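Local coordinates for protein aryl esterase (Mycobacterium smegmatis, PDB 2Q0Q) that hydrolyses aryl esters and catalyses acyl transfer to alcohols in aqueous conditions, probably through the serine nucleophile of its SGNH-hydrolase fold, at residues G[11-16]-G[32-37]; G[135-140]-G[180-185]; G[57-62]-G[100-105]; G[4-9]-G[76-81]. All blocks are in the same frame, centred on the assembly; numbering follows the deposited sequence.

Contact 1. Residues G[11-16]-G[32-37]. With SO4 (sulfate ion), chain U.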
loop_
_atom_site.group_PDB
_atom_site.type_symbol
_atom_site.label_atom_id
_atom_site.label_comp_id
_atom_site.label_asym_id
_atom_site.label_seq_id
_atom_site.Cartn_x
_atom_site.Cartn_y
_atom_site.Cartn_z
ATOM N N SER G 11 21.837 20.511 -1.134
ATOM C CA SER G 11 22.286 21.657 -1.920
ATOM C C SER G 11 23.650 22.138 -1.442
ATOM O O SER G 11 24.443 22.641 -2.225
ATOM C CB SER G 11 21.291 22.814 -1.797
ATOM O OG SER G 11 21.043 23.105 -0.424
ATOM N N LEU G 12 23.924 21.993 -0.151
ATOM C CA LEU G 12 25.183 22.474 0.410
ATOM C C LEU G 12 26.348 21.655 -0.145
ATOM O O LEU G 12 27.438 22.177 -0.315
ATOM C CB LEU G 12 25.164 22.428 1.937
ATOM C CG LEU G 12 24.010 23.162 2.640
ATOM C CD1 LEU G 12 24.113 22.877 4.119
ATOM C CD2 LEU G 12 23.946 24.660 2.362
ATOM N N THR G 13 26.101 20.373 -0.438
ATOM C CA THR G 13 27.095 19.504 -1.026
ATOM C C THR G 13 27.100 19.649 -2.545
ATOM O O THR G 13 28.164 19.703 -3.164
ATOM C CB THR G 13 26.826 18.030 -0.654
ATOM O OG1 THR G 13 26.958 17.866 0.759
ATOM C CG2 THR G 13 27.790 17.071 -1.364
ATOM N N TRP G 14 25.917 19.761 -3.136
ATOM C CA TRP G 14 25.817 20.054 -4.582
ATOM C C TRP G 14 26.528 21.332 -4.977
ATOM O O TRP G 14 27.234 21.372 -5.983
ATOM C CB TRP G 14 24.350 20.153 -5.021
ATOM C CG TRP G 14 24.155 20.284 -6.511
ATOM C CD1 TRP G 14 24.379 19.325 -7.451
ATOM C CD2 TRP G 14 23.691 21.435 -7.211
ATOM N NE1 TRP G 14 24.095 19.807 -8.701
ATOM C CE2 TRP G 14 23.644 21.098 -8.581
ATOM C CE3 TRP G 14 23.295 22.711 -6.820
ATOM C CZ2 TRP G 14 23.236 22.011 -9.566
ATOM C CZ3 TRP G 14 22.872 23.611 -7.797
ATOM C CH2 TRP G 14 22.844 23.248 -9.154
ATOM N N GLY G 15 26.308 22.383 -4.197
ATOM C CA GLY G 15 26.955 23.662 -4.431
ATOM C C GLY G 15 25.987 24.698 -4.948
ATOM O O GLY G 15 26.270 25.354 -5.929
ATOM N N TRP G 16 24.853 24.862 -4.265
ATOM C CA TRP G 16 23.824 25.822 -4.667
ATOM C C TRP G 16 24.336 27.239 -4.440
ATOM O O TRP G 16 24.679 27.606 -3.315
ATOM C CB TRP G 16 22.553 25.572 -3.842
ATOM C CG TRP G 16 21.429 26.536 -4.007
ATOM C CD1 TRP G 16 21.393 27.862 -3.630
ATOM C CD2 TRP G 16 20.137 26.235 -4.520
ATOM N NE1 TRP G 16 20.163 28.400 -3.898
ATOM C CE2 TRP G 16 19.369 27.427 -4.445
ATOM C CE3 TRP G 16 19.553 25.077 -5.057
ATOM C CZ2 TRP G 16 18.049 27.490 -4.871
ATOM C CZ3 TRP G 16 18.252 25.146 -5.488
ATOM C CH2 TRP G 16 17.507 26.349 -5.393
ATOM N N VAL G 32 35.356 25.580 -6.596
ATOM C CA VAL G 32 34.841 26.514 -5.607
ATOM C C VAL G 32 33.922 25.868 -4.586
ATOM O O VAL G 32 33.998 26.174 -3.400
ATOM C CB VAL G 32 34.142 27.717 -6.288
ATOM C CG1 VAL G 32 33.504 28.634 -5.253
ATOM C CG2 VAL G 32 35.158 28.477 -7.150
ATOM N N ARG G 33 33.055 24.962 -5.028
ATOM C CA ARG G 33 32.295 24.182 -4.073
ATOM C C ARG G 33 33.246 23.385 -3.159
ATOM O O ARG G 33 34.370 23.078 -3.524
ATOM C CB ARG G 33 31.245 23.315 -4.786
ATOM C CG ARG G 33 31.722 22.343 -5.871
ATOM C CD ARG G 33 30.500 21.844 -6.594
ATOM N NE ARG G 33 30.801 20.749 -7.515
ATOM C CZ ARG G 33 30.886 20.839 -8.840
ATOM N NH1 ARG G 33 30.724 21.999 -9.459
ATOM N NH2 ARG G 33 31.148 19.751 -9.543
ATOM N N TRP G 34 32.803 23.109 -1.938
ATOM C CA TRP G 34 33.702 22.537 -0.932
ATOM C C TRP G 34 34.173 21.136 -1.274
ATOM O O TRP G 34 35.267 20.742 -0.880
ATOM C CB TRP G 34 33.086 22.592 0.483
ATOM C CG TRP G 34 31.892 21.703 0.743
ATOM C CD1 TRP G 34 30.577 22.074 0.791
ATOM C CD2 TRP G 34 31.924 20.312 1.046
ATOM N NE1 TRP G 34 29.789 20.992 1.080
ATOM C CE2 TRP G 34 30.585 19.890 1.224
ATOM C CE3 TRP G 34 32.957 19.360 1.143
ATOM C CZ2 TRP G 34 30.256 18.570 1.527
ATOM C CZ3 TRP G 34 32.626 18.054 1.437
ATOM C CH2 TRP G 34 31.290 17.668 1.626
ATOM N N THR G 35 33.363 20.388 -2.032
ATOM C CA THR G 35 33.783 19.060 -2.494
ATOM C C THR G 35 35.026 19.161 -3.403
ATOM O O THR G 35 35.902 18.287 -3.393
ATOM C CB THR G 35 32.627 18.296 -3.222
ATOM O OG1 THR G 35 32.106 19.088 -4.299
ATOM C CG2 THR G 35 31.522 18.010 -2.254
ATOM N N GLY G 36 35.085 20.228 -4.195
ATOM C CA GLY G 36 36.242 20.499 -5.046
ATOM C C GLY G 36 37.449 20.962 -4.260
ATOM O O GLY G 36 38.552 20.484 -4.513
ATOM N N VAL G 37 37.234 21.876 -3.305
ATOM C CA VAL G 37 38.286 22.331 -2.389
ATOM C C VAL G 37 38.846 21.150 -1.592
ATOM O O VAL G 37 40.072 21.031 -1.426
ATOM C CB VAL G 37 37.770 23.405 -1.423
ATOM C CG1 VAL G 37 38.837 23.712 -0.393
ATOM C CG2 VAL G 37 37.353 24.645 -2.207
HETATM S S SO4 U . 17.579 23.160 -0.198
HETATM O O1 SO4 U . 17.510 23.846 1.144
HETATM O O2 SO4 U . 18.532 22.027 -0.114
HETATM O O3 SO4 U . 16.186 22.866 -0.588
HETATM O O4 SO4 U . 18.151 24.109 -1.160
HETATM O O HOH W 1 29.332 18.891 -5.451
HETATM O O HOH W 2 30.330 21.212 -2.364
#

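Contact 2. Residues G[135-140]-G[180-185]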
loop_
_atom_site.group_PDB
_atom_site.type_symbol
_atom_site.label_atom_id
_atom_site.label_comp_id
_atom_site.label_asym_id
_atom_site.label_seq_id
_atom_site.Cartn_x
_atom_site.Cartn_y
_atom_site.Cartn_z
ATOM N N LEU G 135 31.604 9.517 8.267
ATOM C CA LEU G 135 31.782 10.741 9.028
ATOM C C LEU G 135 30.444 11.471 9.027
ATOM O O LEU G 135 29.961 11.893 7.976
ATOM C CB LEU G 135 32.887 11.622 8.416
ATOM C CG LEU G 135 33.069 13.031 9.002
ATOM C CD1 LEU G 135 33.319 12.952 10.514
ATOM C CD2 LEU G 135 34.201 13.788 8.312
ATOM N N VAL G 136 29.843 11.577 10.205
ATOM C CA VAL G 136 28.583 12.297 10.400
ATOM C C VAL G 136 28.902 13.800 10.548
ATOM O O VAL G 136 29.713 14.214 11.402
ATOM C CB VAL G 136 27.851 11.783 11.666
ATOM C CG1 VAL G 136 26.597 12.636 11.984
ATOM C CG2 VAL G 136 27.544 10.263 11.560
ATOM N N VAL G 137 28.278 14.612 9.701
ATOM C CA VAL G 137 28.527 16.058 9.735
ATOM C C VAL G 137 27.226 16.806 9.979
ATOM O O VAL G 137 26.274 16.665 9.218
ATOM C CB VAL G 137 29.133 16.567 8.434
ATOM C CG1 VAL G 137 29.353 18.050 8.480
ATOM C CG2 VAL G 137 30.452 15.823 8.099
ATOM N N SER G 138 27.203 17.620 11.037
ATOM C CA SER G 138 26.070 18.520 11.252
ATOM C C SER G 138 26.296 19.745 10.373
ATOM O O SER G 138 27.427 20.287 10.350
ATOM C CB SER G 138 25.922 18.915 12.732
ATOM O OG SER G 138 27.158 19.273 13.291
ATOM N N PRO G 139 25.243 20.192 9.645
ATOM C CA PRO G 139 25.399 21.417 8.866
ATOM C C PRO G 139 25.439 22.612 9.824
ATOM O O PRO G 139 25.060 22.492 10.984
ATOM C CB PRO G 139 24.122 21.465 8.029
ATOM C CG PRO G 139 23.099 20.818 8.924
ATOM C CD PRO G 139 23.869 19.657 9.535
ATOM N N PRO G 140 25.867 23.784 9.337
ATOM C CA PRO G 140 25.808 24.972 10.177
ATOM C C PRO G 140 24.376 25.467 10.358
ATOM O O PRO G 140 23.515 25.229 9.492
ATOM C CB PRO G 140 26.638 25.995 9.399
ATOM C CG PRO G 140 26.628 25.560 8.051
ATOM C CD PRO G 140 26.407 24.091 8.008
ATOM N N PHE G 180 31.805 15.339 12.895
ATOM C CA PHE G 180 32.373 16.684 12.709
ATOM C C PHE G 180 31.250 17.714 12.553
ATOM O O PHE G 180 30.305 17.498 11.816
ATOM C CB PHE G 180 33.298 16.714 11.493
ATOM C CG PHE G 180 33.878 18.077 11.191
ATOM C CD1 PHE G 180 34.928 18.584 11.946
ATOM C CD2 PHE G 180 33.375 18.847 10.137
ATOM C CE1 PHE G 180 35.450 19.867 11.679
ATOM C CE2 PHE G 180 33.897 20.104 9.854
ATOM C CZ PHE G 180 34.938 20.611 10.618
ATOM N N ASP G 181 31.385 18.848 13.226
ATOM C CA ASP G 181 30.415 19.913 13.128
ATOM C C ASP G 181 30.912 20.972 12.162
ATOM O O ASP G 181 31.834 21.740 12.479
ATOM C CB ASP G 181 30.174 20.536 14.515
ATOM C CG ASP G 181 29.159 21.695 14.495
ATOM O OD1 ASP G 181 28.393 21.832 13.515
ATOM O OD2 ASP G 181 29.162 22.481 15.482
ATOM N N ALA G 182 30.233 21.078 11.033
ATOM C CA ALA G 182 30.554 22.102 10.051
ATOM C C ALA G 182 30.395 23.493 10.660
ATOM O O ALA G 182 31.119 24.416 10.296
ATOM C CB ALA G 182 29.690 21.951 8.832
ATOM N N GLY G 183 29.476 23.630 11.617
ATOM C CA GLY G 183 29.264 24.892 12.303
ATOM C C GLY G 183 30.425 25.290 13.196
ATOM O O GLY G 183 30.470 26.444 13.609
ATOM N N SER G 184 31.336 24.355 13.531
ATOM C CA SER G 184 32.563 24.704 14.298
ATOM C C SER G 184 33.577 25.544 13.489
ATOM O O SER G 184 34.473 26.189 14.076
ATOM C CB SER G 184 33.235 23.435 14.864
ATOM O OG SER G 184 33.840 22.631 13.857
ATOM N N VAL G 185 33.426 25.565 12.169
ATOM C CA VAL G 185 34.340 26.274 11.264
ATOM C C VAL G 185 33.658 27.337 10.374
ATOM O O VAL G 185 34.332 28.252 9.919
ATOM C CB VAL G 185 35.192 25.266 10.415
ATOM C CG1 VAL G 185 36.027 24.389 11.373
ATOM C CG2 VAL G 185 34.319 24.410 9.497
HETATM O O HOH W 3 25.948 22.892 13.559
#

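Contact 3. Residues G[57-62]-G[100-105]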
loop_
_atom_site.group_PDB
_atom_site.type_symbol
_atom_site.label_atom_id
_atom_site.label_comp_id
_atom_site.label_asym_id
_atom_site.label_seq_id
_atom_site.Cartn_x
_atom_site.Cartn_y
_atom_site.Cartn_z
ATOM N N THR G 57 16.487 15.308 2.012
ATOM C CA THR G 57 16.346 15.080 3.449
ATOM C C THR G 57 17.079 13.801 3.870
ATOM O O THR G 57 17.547 13.020 3.022
ATOM C CB THR G 57 14.879 14.873 3.825
ATOM O OG1 THR G 57 14.467 13.606 3.317
ATOM C CG2 THR G 57 13.990 15.954 3.228
ATOM N N THR G 58 17.139 13.570 5.179
ATOM C CA THR G 58 17.790 12.361 5.696
ATOM C C THR G 58 17.045 11.130 5.189
ATOM O O THR G 58 17.619 10.311 4.462
ATOM C CB THR G 58 17.871 12.320 7.247
ATOM O OG1 THR G 58 16.555 12.467 7.809
ATOM C CG2 THR G 58 18.822 13.395 7.761
ATOM N N ASN G 59 15.771 11.025 5.551
ATOM C CA ASN G 59 14.968 9.835 5.248
ATOM C C ASN G 59 13.465 10.087 5.209
ATOM O O ASN G 59 12.663 9.184 5.530
ATOM C CB ASN G 59 15.280 8.733 6.266
ATOM C CG ASN G 59 14.559 8.929 7.600
ATOM O OD1 ASN G 59 14.326 10.060 8.040
ATOM N ND2 ASN G 59 14.223 7.804 8.258
ATOM N N ILE G 60 13.065 11.283 4.797
ATOM C CA ILE G 60 11.653 11.592 4.744
ATOM C C ILE G 60 11.283 12.051 3.341
ATOM O O ILE G 60 11.952 12.901 2.753
ATOM C CB ILE G 60 11.230 12.598 5.878
ATOM C CG1 ILE G 60 9.745 12.947 5.774
ATOM C CG2 ILE G 60 12.069 13.859 5.857
ATOM C CD1 ILE G 60 9.160 13.451 7.062
ATOM N N ASP G 61 10.222 11.460 2.804
ATOM C CA ASP G 61 9.685 11.856 1.515
ATOM C C ASP G 61 9.224 13.312 1.528
ATOM O O ASP G 61 8.482 13.731 2.424
ATOM C CB ASP G 61 8.490 10.968 1.150
ATOM C CG ASP G 61 8.897 9.515 0.870
ATOM O OD1 ASP G 61 10.092 9.254 0.596
ATOM O OD2 ASP G 61 8.022 8.637 0.936
ATOM N N ASP G 62 9.655 14.076 0.540
ATOM C CA ASP G 62 9.165 15.445 0.381
ATOM C C ASP G 62 7.896 15.371 -0.473
ATOM O O ASP G 62 7.916 14.763 -1.567
ATOM C CB ASP G 62 10.237 16.347 -0.247
ATOM C CG ASP G 62 9.839 17.825 -0.256
ATOM O OD1 ASP G 62 8.758 18.125 -0.793
ATOM O OD2 ASP G 62 10.595 18.699 0.249
ATOM N N PHE G 100 7.684 19.436 7.387
ATOM C CA PHE G 100 8.052 18.099 7.860
ATOM C C PHE G 100 7.688 17.867 9.330
ATOM O O PHE G 100 7.633 16.713 9.758
ATOM C CB PHE G 100 9.535 17.809 7.647
ATOM C CG PHE G 100 9.920 17.639 6.194
ATOM C CD1 PHE G 100 10.915 18.419 5.644
ATOM C CD2 PHE G 100 9.302 16.681 5.393
ATOM C CE1 PHE G 100 11.302 18.278 4.332
ATOM C CE2 PHE G 100 9.671 16.548 4.080
ATOM C CZ PHE G 100 10.673 17.375 3.545
ATOM N N ARG G 101 7.437 18.947 10.080
ATOM C CA ARG G 101 7.088 18.844 11.493
ATOM C C ARG G 101 8.035 17.924 12.271
ATOM O O ARG G 101 7.605 17.113 13.100
ATOM C CB ARG G 101 5.626 18.424 11.654
ATOM C CG ARG G 101 4.649 19.492 11.148
ATOM C CD ARG G 101 3.373 18.885 10.684
ATOM N NE ARG G 101 2.294 19.861 10.486
ATOM C CZ ARG G 101 1.956 20.431 9.320
ATOM N NH1 ARG G 101 2.627 20.171 8.182
ATOM N NH2 ARG G 101 0.923 21.276 9.294
ATOM N N ARG G 102 9.326 18.048 11.990
ATOM C CA ARG G 102 10.340 17.234 12.668
ATOM C C ARG G 102 11.074 17.968 13.783
ATOM O O ARG G 102 11.345 19.161 13.684
ATOM C CB ARG G 102 11.373 16.698 11.678
ATOM C CG ARG G 102 10.915 15.460 10.936
ATOM C CD ARG G 102 12.053 14.778 10.181
ATOM N NE ARG G 102 11.681 13.388 9.887
ATOM C CZ ARG G 102 12.497 12.446 9.415
ATOM N NH1 ARG G 102 13.763 12.704 9.116
ATOM N NH2 ARG G 102 12.016 11.222 9.230
ATOM N N THR G 103 11.371 17.226 14.839
ATOM C CA THR G 103 12.227 17.680 15.934
ATOM C C THR G 103 13.675 17.316 15.592
ATOM O O THR G 103 13.916 16.507 14.703
ATOM C CB THR G 103 11.847 16.969 17.248
ATOM O OG1 THR G 103 12.135 15.568 17.138
ATOM C CG2 THR G 103 10.349 17.164 17.564
ATOM N N PRO G 104 14.656 17.927 16.295
ATOM C CA PRO G 104 16.054 17.505 16.109
ATOM C C PRO G 104 16.268 16.005 16.333
ATOM O O PRO G 104 17.069 15.392 15.632
ATOM C CB PRO G 104 16.819 18.329 17.154
ATOM C CG PRO G 104 15.973 19.537 17.330
ATOM C CD PRO G 104 14.552 19.073 17.212
ATOM N N LEU G 105 15.536 15.425 17.281
ATOM C CA LEU G 105 15.594 13.977 17.511
ATOM C C LEU G 105 15.133 13.193 16.273
ATOM O O LEU G 105 15.786 12.218 15.864
ATOM C CB LEU G 105 14.726 13.548 18.682
ATOM C CG LEU G 105 14.554 12.028 18.798
ATOM C CD1 LEU G 105 15.901 11.332 18.999
ATOM C CD2 LEU G 105 13.582 11.694 19.917
#

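Contact 4. Residues G[4-9]-G[76-81]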
loop_
_atom_site.group_PDB
_atom_site.type_symbol
_atom_site.label_atom_id
_atom_site.label_comp_id
_atom_site.label_asym_id
_atom_site.label_seq_id
_atom_site.Cartn_x
_atom_site.Cartn_y
_atom_site.Cartn_z
ATOM N N ARG G 4 39.036 6.480 -1.657
ATOM C CA ARG G 4 37.814 7.000 -2.274
ATOM C C ARG G 4 36.856 7.533 -1.218
ATOM O O ARG G 4 36.464 6.806 -0.296
ATOM C CB ARG G 4 37.119 5.922 -3.118
ATOM C CG ARG G 4 38.007 5.355 -4.213
ATOM C CD ARG G 4 37.277 4.459 -5.194
ATOM N NE ARG G 4 36.918 5.202 -6.399
ATOM C CZ ARG G 4 35.707 5.288 -6.949
ATOM N NH1 ARG G 4 34.662 4.627 -6.481
ATOM N NH2 ARG G 4 35.555 6.028 -8.032
ATOM N N ILE G 5 36.499 8.811 -1.376
ATOM C CA ILE G 5 35.653 9.545 -0.434
ATOM C C ILE G 5 34.329 9.965 -1.078
ATOM O O ILE G 5 34.315 10.805 -1.975
ATOM C CB ILE G 5 36.355 10.853 0.039
ATOM C CG1 ILE G 5 37.845 10.612 0.355
ATOM C CG2 ILE G 5 35.591 11.447 1.208
ATOM C CD1 ILE G 5 38.091 9.636 1.475
ATOM N N LEU G 6 33.226 9.389 -0.619
ATOM C CA LEU G 6 31.879 9.752 -1.103
ATOM C C LEU G 6 31.272 10.861 -0.229
ATOM O O LEU G 6 31.167 10.688 0.971
ATOM C CB LEU G 6 30.942 8.538 -1.053
ATOM C CG LEU G 6 29.445 8.776 -1.312
ATOM C CD1 LEU G 6 29.265 9.244 -2.734
ATOM C CD2 LEU G 6 28.680 7.507 -1.066
ATOM N N CYS G 7 30.871 11.959 -0.859
ATOM C CA CYS G 7 30.259 13.116 -0.179
ATOM C C CYS G 7 28.771 13.071 -0.495
ATOM O O CYS G 7 28.338 13.417 -1.588
ATOM C CB CYS G 7 30.876 14.437 -0.638
ATOM S SG CYS G 7 32.622 14.559 -0.163
ATOM N N PHE G 8 28.003 12.607 0.489
ATOM C CA PHE G 8 26.559 12.463 0.374
ATOM C C PHE G 8 25.882 13.623 1.085
ATOM O O PHE G 8 26.083 13.819 2.284
ATOM C CB PHE G 8 26.111 11.120 0.977
ATOM C CG PHE G 8 24.714 10.711 0.586
ATOM C CD1 PHE G 8 24.435 10.346 -0.730
ATOM C CD2 PHE G 8 23.690 10.677 1.513
ATOM C CE1 PHE G 8 23.169 9.961 -1.107
ATOM C CE2 PHE G 8 22.416 10.284 1.139
ATOM C CZ PHE G 8 22.153 9.939 -0.179
ATOM N N GLY G 9 25.127 14.411 0.329
ATOM C CA GLY G 9 24.527 15.628 0.866
ATOM C C GLY G 9 23.390 16.240 0.070
ATOM O O GLY G 9 22.769 15.578 -0.787
ATOM N N SER G 76 21.807 2.178 -2.738
ATOM C CA SER G 76 22.121 2.024 -4.164
ATOM C C SER G 76 23.388 2.777 -4.550
ATOM O O SER G 76 24.230 2.285 -5.307
ATOM C CB SER G 76 20.967 2.516 -5.022
ATOM O OG SER G 76 19.834 1.687 -4.870
ATOM N N CYS G 77 23.535 3.969 -3.994
ATOM C CA CYS G 77 24.693 4.820 -4.260
ATOM C C CYS G 77 25.987 4.163 -3.728
ATOM O O CYS G 77 26.992 4.102 -4.434
ATOM C CB CYS G 77 24.446 6.200 -3.641
ATOM S SG CYS G 77 25.649 7.483 -3.953
ATOM N N LEU G 78 25.940 3.623 -2.506
ATOM C CA LEU G 78 27.094 2.951 -1.915
ATOM C C LEU G 78 27.567 1.782 -2.775
ATOM O O LEU G 78 28.759 1.601 -3.000
ATOM C CB LEU G 78 26.764 2.461 -0.491
ATOM C CG LEU G 78 26.629 3.521 0.619
ATOM C CD1 LEU G 78 25.979 2.915 1.869
ATOM C CD2 LEU G 78 27.976 4.155 0.952
ATOM N N ALA G 79 26.610 1.008 -3.270
ATOM C CA ALA G 79 26.954 -0.194 -4.038
ATOM C C ALA G 79 27.495 0.151 -5.443
ATOM O O ALA G 79 28.251 -0.619 -6.029
ATOM C CB ALA G 79 25.752 -1.113 -4.140
ATOM N N THR G 80 27.032 1.277 -5.970
ATOM C CA THR G 80 27.484 1.862 -7.236
ATOM C C THR G 80 28.981 2.255 -7.171
ATOM O O THR G 80 29.728 2.070 -8.133
ATOM C CB THR G 80 26.632 3.127 -7.556
ATOM O OG1 THR G 80 25.286 2.753 -7.854
ATOM C CG2 THR G 80 27.217 3.966 -8.685
ATOM N N HIS G 81 29.401 2.822 -6.041
ATOM C CA HIS G 81 30.710 3.457 -5.953
ATOM C C HIS G 81 31.778 2.656 -5.209
ATOM O O HIS G 81 32.938 3.118 -5.125
ATOM C CB HIS G 81 30.587 4.864 -5.335
ATOM C CG HIS G 81 29.801 5.815 -6.180
ATOM N ND1 HIS G 81 30.184 6.163 -7.460
ATOM C CD2 HIS G 81 28.660 6.501 -5.928
ATOM C CE1 HIS G 81 29.303 7.010 -7.965
ATOM N NE2 HIS G 81 28.367 7.226 -7.058
#

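Contact 1. Residues G[11-16]-G[32-37]
G15 and R33 bring their CA atoms to 5.4 Å where the short helix 11-14 runs out and helix 34-42 starts, R33 being its N-cap residue. Next to this approach, CD of R33 rests 3.4 Å from W14 O. W34 CG stands between the backbone N and the carbonyl carbon (chi1 68°), which turns the indole toward helix 11-14. There NE1 makes a bent, weak hydrogen bond to L12 O at 3.0 Å, with 122° at the hydrogen, and T13 OG1 meets the indole edge 3.5 Å from CZ2. The methyl CG2 of T35 lies over one face of that indole, toward its rim, and also reaches CG2 of T13, 3.9 Å away. Two waters fill in the polar side. Water 1 donates to T13 O (2.7 Å) and to T35 OG1; water 2 donates to T13 O and accepts from T35 N (3.2 Å). T35 OG1 is also bonded to E50, which forms a salt bridge with R33 NH2, while R33 NH1 is bonded to F28 O. S11 belongs to the GDSL sequence motif and is probably the nucleophile; its OG donates to sulfate O2 at 2.8 Å. The indole of W34 also touches L204 and L208 of helix 198-215, C7 of strand 3-9 and M90 of strand 86-90.

Contact 2. Residues G[135-140]-G[180-185]
S138 holds OG between its backbone N and carbonyl carbon (chi1 46°), and D181 carries CG anti to its own N (chi1 179°), which together set the serine hydroxyl 2.9 Å from D181 OD1 as its donor. The hydroxyl comes in from above the carboxylate plane. G183 N reaches D181 OD1 from the opposite face at 2.8 Å, closing an Asx turn, and a water donating to D181 OD1 (2.7 Å) also donates to P139 O. Three donors thus grip one oxygen, fixing the carboxylate at the point where the strand turns away. The backbones pair as parallel strands through F180 N to V136 O at 2.8 Å and S138 N to F180 O at 3.2 Å, and A182 N, just past the strand, carries the pattern on to S138 O at 3.0 Å. V137 CA adds a C-H...O contact to F180 O. On the face with V137 and F180, L135 CD1 lies 3.9 Å from F180 CB, and V137 CG1 sits near the edge of the phenyl ring and 3.9 Å from A182 CB. The methyl of A182 also meets P140 CD. Strand 179-181 is the outermost on this side of the chain's sheet, joined to 133-138 by a beta-alpha-beta crossover through helix 164-175. That helix covers S138 and D181 with A165; helix 198-215 covers the other face, placing A207, L208 and Q211 against F180.

Contact 3. Residues G[57-62]-G[100-105]
I60 lays its CG2 methyl over one face of the F100 ring, 4.2 Å from the centroid and 19° off the normal, a CH-pi contact, while its CD1 reaches F100 CD2 at 3.6 Å. The far end of the ring is met by more of the same loop: D61 O lies in the ring plane 3.5 Å from F100 CE2, and T57 CG2 touches F100 CZ at 3.6 Å. The D62 carboxylate stands perpendicular to the ring, its oxygens bonded to T64 and Y99. I60 also meets R102 tip to tip, with CB over the centre of the guanidinium plane. Both loops follow parallel strands, 46-52 and 86-90, at their C-terminal ends, the rim where SGNH hydrolases gather their active-site residues. R102 runs extended from CG to NE and grips N59 end-on: NH2 at 2.8 Å and NH1 at 2.9 Å both donate to OD1, which lies near the guanidinium plane. NH1 also forms a salt bridge to D95, which T58 OG1 joins by a hydrogen bond. Within the loop, T57 OG1 donates to I60 O (2.7 Å). Nearby, R101 makes a salt bridge to D106 of a neighbouring subunit.

Contact 4. Residues G[4-9]-G[76-81]
L6 of strand 3-9 meets helix 70-81 at two points through one methyl: CD2 lies 4.0 Å from L78 CD2, the two side chains crossing at about a right angle, and 4.2 Å from C77 SG. With CG anti to the backbone N (chi1 171°), the L6 branches extend from the sheet toward the helix. The other methyl, L6 CD1, comes obliquely to the H81 imidazole, 4.3 Å from H81 CD2. Further along the strand, F8 CD1 rests 4.5 Å from C77 SG, so C77 SG touches two strand residues, L6 and F8. At the other end R4 bends at chi3 (98°) and brings NH1 to 2.7 Å from H81 O, which lies near the guanidinium plane. Outward from this shell, R4 NH2 is held in a salt bridge by E47, and H81 NE2 is hydrogen-bonded to E51, both acids of strand 46-52. T80 CG2 lies 3.7 Å above the centre of the H81 ring plane, and T80 OG1 donates to S76 O at 2.8 Å. Beyond them a second subunit packs Y73 on C77 and L53 on T80. The axes of segments 4-9 and 76-81 pass 10.6 Å apart at 157°, nearly antiparallel. This is the helix-on-sheet packing of a parallel alpha/beta fold, in which helix 70-81 links strand 46-52 to 86-90 and crosses over strand 3-9 between them.

Overall arrangement
From the N terminus, strand 3-9 opens contact 4 and leads directly into helix 11-14, which opens contact 1. Contact 1 closes at 32-37, so its loop lies wholly within that of contact 4. Segment 57-62 opens contact 3 before 76-81 closes contact 4, and 100-105 closes contact 3, so these two loops cross. Contact 2 follows in series, pairing the last two strands. Contact 4 covers the sheet around strand 3-9, contact 2 completes its far edge, and contacts 1 and 3 join loops and helices on opposite sides of the chain's centre. C7 packs on T13 and T35, and L12 meets P139, so contact 1 touches both 4 and 2.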